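Local coordinates for protein WA352 (Oryza sativa subsp. indica, PDB 5ZT3) that is a mitochondrial protein associated with cytoplasmic male sterility in rice, represented here by a helical piece that covers its DUF8018 family region, at residues G71-S75 with G76-G80; M104-D107 with L108-N112. All coordinates share one frame; numbering follows the deposited sequence.

Contact 1: G71-S75 with G76-G80; sequences GLHPS and GDWMG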
loop_
_atom_site.group_PDB
_atom_site.type_symbol
_atom_site.label_atom_id
_atom_site.label_comp_id
_atom_site.label_asym_id
_atom_site.label_seq_id
_atom_site.Cartn_x
_atom_site.Cartn_y
_atom_site.Cartn_z
ATOM N N GLY A 71 -5.899 -13.126 4.131
ATOM C CA GLY A 71 -6.497 -14.445 4.050
ATOM C C GLY A 71 -5.596 -15.486 3.419
ATOM O O GLY A 71 -5.577 -16.634 3.869
ATOM N N LEU A 72 -4.855 -15.119 2.368
ATOM C CA LEU A 72 -3.948 -16.079 1.744
ATOM C C LEU A 72 -2.767 -16.424 2.645
ATOM O O LEU A 72 -2.203 -17.520 2.532
ATOM C CB LEU A 72 -3.409 -15.522 0.427
ATOM C CG LEU A 72 -4.425 -15.259 -0.680
ATOM C CD1 LEU A 72 -3.744 -14.612 -1.883
ATOM C CD2 LEU A 72 -5.136 -16.549 -1.086
ATOM N N HIS A 73 -2.389 -15.518 3.544
ATOM C CA HIS A 73 -1.201 -15.667 4.381
ATOM C C HIS A 73 -1.555 -15.338 5.831
ATOM O O HIS A 73 -1.181 -14.280 6.352
ATOM C CB HIS A 73 -0.095 -14.760 3.851
ATOM C CG HIS A 73 1.207 -14.908 4.562
ATOM N ND1 HIS A 73 2.040 -13.838 4.791
ATOM C CD2 HIS A 73 1.843 -15.995 5.056
ATOM C CE1 HIS A 73 3.130 -14.251 5.410
ATOM N NE2 HIS A 73 3.035 -15.559 5.586
ATOM N N PRO A 74 -2.284 -16.235 6.512
ATOM C CA PRO A 74 -2.723 -15.923 7.885
ATOM C C PRO A 74 -1.585 -15.699 8.860
ATOM O O PRO A 74 -1.772 -14.981 9.851
ATOM C CB PRO A 74 -3.577 -17.141 8.274
ATOM C CG PRO A 74 -4.053 -17.687 6.969
ATOM C CD PRO A 74 -2.935 -17.440 5.977
ATOM N N SER A 75 -0.409 -16.278 8.604
ATOM C CA SER A 75 0.749 -16.095 9.473
ATOM C C SER A 75 1.358 -14.704 9.359
ATOM O O SER A 75 2.090 -14.285 10.264
ATOM C CB SER A 75 1.812 -17.143 9.131
ATOM O OG SER A 75 1.383 -18.436 9.525
ATOM N N GLY A 76 1.107 -14.000 8.265
ATOM C CA GLY A 76 1.622 -12.659 8.129
ATOM C C GLY A 76 0.724 -11.646 8.814
ATOM O O GLY A 76 -0.502 -11.772 8.827
ATOM N N ASP A 77 1.345 -10.624 9.400
ATOM C CA ASP A 77 0.575 -9.561 10.048
ATOM C C ASP A 77 0.204 -8.505 9.002
ATOM O O ASP A 77 0.710 -7.383 8.980
ATOM C CB ASP A 77 1.328 -8.975 11.232
ATOM C CG ASP A 77 0.440 -8.109 12.110
ATOM O OD1 ASP A 77 -0.725 -7.846 11.720
ATOM O OD2 ASP A 77 0.909 -7.676 13.182
ATOM N N TRP A 78 -0.721 -8.905 8.131
ATOM C CA TRP A 78 -1.135 -8.072 7.007
ATOM C C TRP A 78 -1.951 -6.866 7.468
ATOM O O TRP A 78 -1.674 -5.723 7.070
ATOM C CB TRP A 78 -1.854 -8.940 5.964
ATOM C CG TRP A 78 -0.822 -9.666 5.189
ATOM C CD1 TRP A 78 -0.409 -10.963 5.342
ATOM C CD2 TRP A 78 0.015 -9.087 4.200
ATOM N NE1 TRP A 78 0.633 -11.222 4.480
ATOM C CE2 TRP A 78 0.909 -10.085 3.768
ATOM C CE3 TRP A 78 0.080 -7.819 3.613
ATOM C CZ2 TRP A 78 1.872 -9.841 2.791
ATOM C CZ3 TRP A 78 1.037 -7.579 2.651
ATOM C CH2 TRP A 78 1.920 -8.582 2.247
ATOM N N MET A 79 -2.933 -7.080 8.346
ATOM C CA MET A 79 -3.740 -5.955 8.805
ATOM C C MET A 79 -2.950 -4.988 9.679
ATOM O O MET A 79 -3.322 -3.813 9.765
ATOM C CB MET A 79 -5.005 -6.443 9.517
ATOM C CG MET A 79 -5.960 -7.209 8.606
ATOM S SD MET A 79 -6.422 -6.282 7.119
ATOM C CE MET A 79 -7.414 -4.974 7.807
ATOM N N GLY A 80 -1.870 -5.434 10.313
ATOM C CA GLY A 80 -1.087 -4.535 11.137
ATOM C C GLY A 80 0.063 -3.860 10.412
ATOM O O GLY A 80 0.330 -2.678 10.646
#
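His73 and Trp78 meet across the short linker that joins helix 45-72 to helix 78-81. His73 CB and CG each lie 3.7 Å from Trp78 NE1, already beside the indole. The side chain runs with CG anti to the backbone N (chi1 -175°), which turns the ring back under the turn that follows it. His73 ND1 is the working atom: it accepts from Trp78 NE1 at 3.0 Å, nearly straight at 163° and close to the plane of both rings. This bond asks for an unprotonated ND1. The rings themselves meet rim to rim, planes 68° apart, with no stacking. Farther out, His73 CE1 passes 3.5 Å from Gly76 CA, and His73 CD2 and NE2 lie under Gly76 N, which sits over the centre of the imidazole face. Gly76 is tight here, since a CB on it would run into His73 ND1. The same Gly76 N donates to His73 O at 3.0 Å, which closes the turn. Phe118 and Val122 of helix 116-124 touch the imidazole, and Leu121 reaches Trp78. Were an alanine to stand at His73, the indole N-H would probably be left without its acceptor and a gap would open under the Gly76 peptide. Asp77 then starts the next helix, its OD1 taking a weak bond from Gly80 N. The whole is a tight connection between two helices: a type I beta turn from His73 to Gly76 runs into an inverse gamma turn centred on Asp77, which is also the N-cap of helix 78-81.

Contact 2: M104-D107 with L108-N112; sequences MLDD and LQSRN
Asp107 OD1 meets the guanidinium of Arg111 at its NH1 edge, somewhat tilted from its plane; carboxylate and guanidinium are turned 60° apart, so they neither stack nor pair side by side. The other flat group is the amide of Gln109, one face of which rests on Leu105, with Gln109 NE2 3.7 Å from Leu105 CG and close to both methyls, a contact of carbon with amide rather than a polar one. A single link joins the charged pair, Arg111 NH1 to Asp107 OD1 at 2.9 Å, on the anti side of the oxygen and bent at 134°. Arg111 reaches there with its chain extended from CG to NE, passing Asp107 OD1 with CD on the way. Asp107 OD2 is held by Thr117 OG1 at the start of helix 116-124, so both oxygens have partners. Ser110 folds back on the helix, OG beside its own backbone N (chi1 -59°), and gives its proton to Asp106 O at 2.8 Å. Ser110 N reaches that same carbonyl from the opposite face of its plane, so two donors grip one oxygen. Toward the interior, Leu108 CG rests 3.4 Å from Met104 O, and Leu108 packs on Ile65 and Met69 of helix 45-72. The chemistry is that of an amphipathic helix near its C-terminal end: an i to i+4 salt bridge and a serine bond along its polar flank, with the negative charge of Asp107 probably eased by both Arg111 and Thr117.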
loop_
_atom_site.group_PDB
_atom_site.type_symbol
_atom_site.label_atom_id
_atom_site.label_comp_id
_atom_site.label_asym_id
_atom_site.label_seq_id
_atom_site.Cartn_x
_atom_site.Cartn_y
_atom_site.Cartn_z
ATOM N N MET A 104 0.092 -6.294 -9.369
ATOM C CA MET A 104 0.187 -7.213 -8.238
ATOM C C MET A 104 -1.188 -7.724 -7.825
ATOM O O MET A 104 -1.365 -8.929 -7.583
ATOM C CB MET A 104 0.881 -6.494 -7.077
ATOM C CG MET A 104 2.342 -6.175 -7.379
ATOM S SD MET A 104 3.097 -4.969 -6.287
ATOM C CE MET A 104 2.868 -5.778 -4.719
ATOM N N LEU A 105 -2.180 -6.829 -7.751
ATOM C CA LEU A 105 -3.527 -7.255 -7.387
ATOM C C LEU A 105 -4.096 -8.216 -8.425
ATOM O O LEU A 105 -4.710 -9.234 -8.071
ATOM C CB LEU A 105 -4.435 -6.041 -7.207
ATOM C CG LEU A 105 -5.866 -6.393 -6.792
ATOM C CD1 LEU A 105 -5.867 -7.123 -5.464
ATOM C CD2 LEU A 105 -6.747 -5.156 -6.733
ATOM N N ASP A 106 -3.872 -7.933 -9.714
ATOM C CA ASP A 106 -4.347 -8.843 -10.756
ATOM C C ASP A 106 -3.715 -10.222 -10.611
ATOM O O ASP A 106 -4.388 -11.248 -10.798
ATOM C CB ASP A 106 -4.053 -8.272 -12.144
ATOM C CG ASP A 106 -4.249 -9.298 -13.250
ATOM O OD1 ASP A 106 -5.410 -9.529 -13.641
ATOM O OD2 ASP A 106 -3.246 -9.872 -13.728
ATOM N N ASP A 107 -2.421 -10.267 -10.295
ATOM C CA ASP A 107 -1.716 -11.536 -10.125
ATOM C C ASP A 107 -2.328 -12.344 -8.984
ATOM O O ASP A 107 -2.574 -13.551 -9.122
ATOM C CB ASP A 107 -0.233 -11.232 -9.856
ATOM C CG ASP A 107 0.685 -12.433 -10.054
ATOM O OD1 ASP A 107 0.353 -13.344 -10.837
ATOM O OD2 ASP A 107 1.777 -12.457 -9.437
ATOM N N LEU A 108 -2.581 -11.691 -7.846
ATOM C CA LEU A 108 -3.213 -12.359 -6.711
ATOM C C LEU A 108 -4.632 -12.795 -7.040
ATOM O O LEU A 108 -5.047 -13.899 -6.671
ATOM C CB LEU A 108 -3.235 -11.425 -5.504
ATOM C CG LEU A 108 -1.886 -11.039 -4.924
ATOM C CD1 LEU A 108 -2.090 -9.979 -3.859
ATOM C CD2 LEU A 108 -1.196 -12.258 -4.334
ATOM N N GLN A 109 -5.402 -11.944 -7.714
ATOM C CA GLN A 109 -6.779 -12.310 -8.028
ATOM C C GLN A 109 -6.830 -13.465 -9.019
ATOM O O GLN A 109 -7.724 -14.315 -8.943
ATOM C CB GLN A 109 -7.530 -11.096 -8.561
ATOM C CG GLN A 109 -7.920 -10.117 -7.477
ATOM C CD GLN A 109 -8.471 -8.818 -8.027
ATOM O OE1 GLN A 109 -8.302 -8.505 -9.209
ATOM N NE2 GLN A 109 -9.139 -8.054 -7.173
ATOM N N SER A 110 -5.864 -13.525 -9.937
ATOM C CA SER A 110 -5.885 -14.544 -10.979
ATOM C C SER A 110 -5.330 -15.870 -10.481
ATOM O O SER A 110 -5.851 -16.935 -10.838
ATOM C CB SER A 110 -5.085 -14.064 -12.192
ATOM O OG SER A 110 -5.623 -12.859 -12.717
ATOM N N ARG A 111 -4.287 -15.836 -9.649
ATOM C CA ARG A 111 -3.543 -17.040 -9.304
ATOM C C ARG A 111 -3.427 -17.315 -7.809
ATOM O O ARG A 111 -2.924 -18.380 -7.435
ATOM C CB ARG A 111 -2.142 -17.011 -9.935
ATOM C CG ARG A 111 -2.164 -17.125 -11.456
ATOM C CD ARG A 111 -0.844 -16.696 -12.063
ATOM N NE ARG A 111 -0.958 -16.457 -13.500
ATOM C CZ ARG A 111 -0.974 -15.247 -14.050
ATOM N NH1 ARG A 111 -0.885 -14.166 -13.283
ATOM N NH2 ARG A 111 -1.083 -15.115 -15.364
ATOM N N ASN A 112 -3.853 -16.392 -6.952
ATOM C CA ASN A 112 -3.942 -16.621 -5.503
ATOM C C ASN A 112 -2.586 -17.061 -4.964
ATOM O O ASN A 112 -1.573 -16.400 -5.255
ATOM C CB ASN A 112 -5.115 -17.547 -5.214
ATOM C CG ASN A 112 -6.439 -16.885 -5.492
ATOM O OD1 ASN A 112 -6.903 -16.056 -4.713
ATOM N ND2 ASN A 112 -7.059 -17.250 -6.606
#

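How the contacts relate
From the N terminus, the long helix 45-72 runs into contact 1, where the chain turns and enters the short helix 78-81. Contact 2 comes later, near the end of helix 98-111, before helix 116-124 begins. The two are in series: neither encloses nor crosses the other, and each is local, closing no long loop. Their centres lie about 16 Å apart, yet their edges touch, for Leu72 CD1 packs 4.2 Å from Leu108 CD2 and Leu72 CD2 approaches Asn112. Helix 116-124 is common ground, since Phe118 touches both His73 and Leu108. The ends of helices 45-72 and 98-111 thus meet directly, with helix 116-124 packed against both.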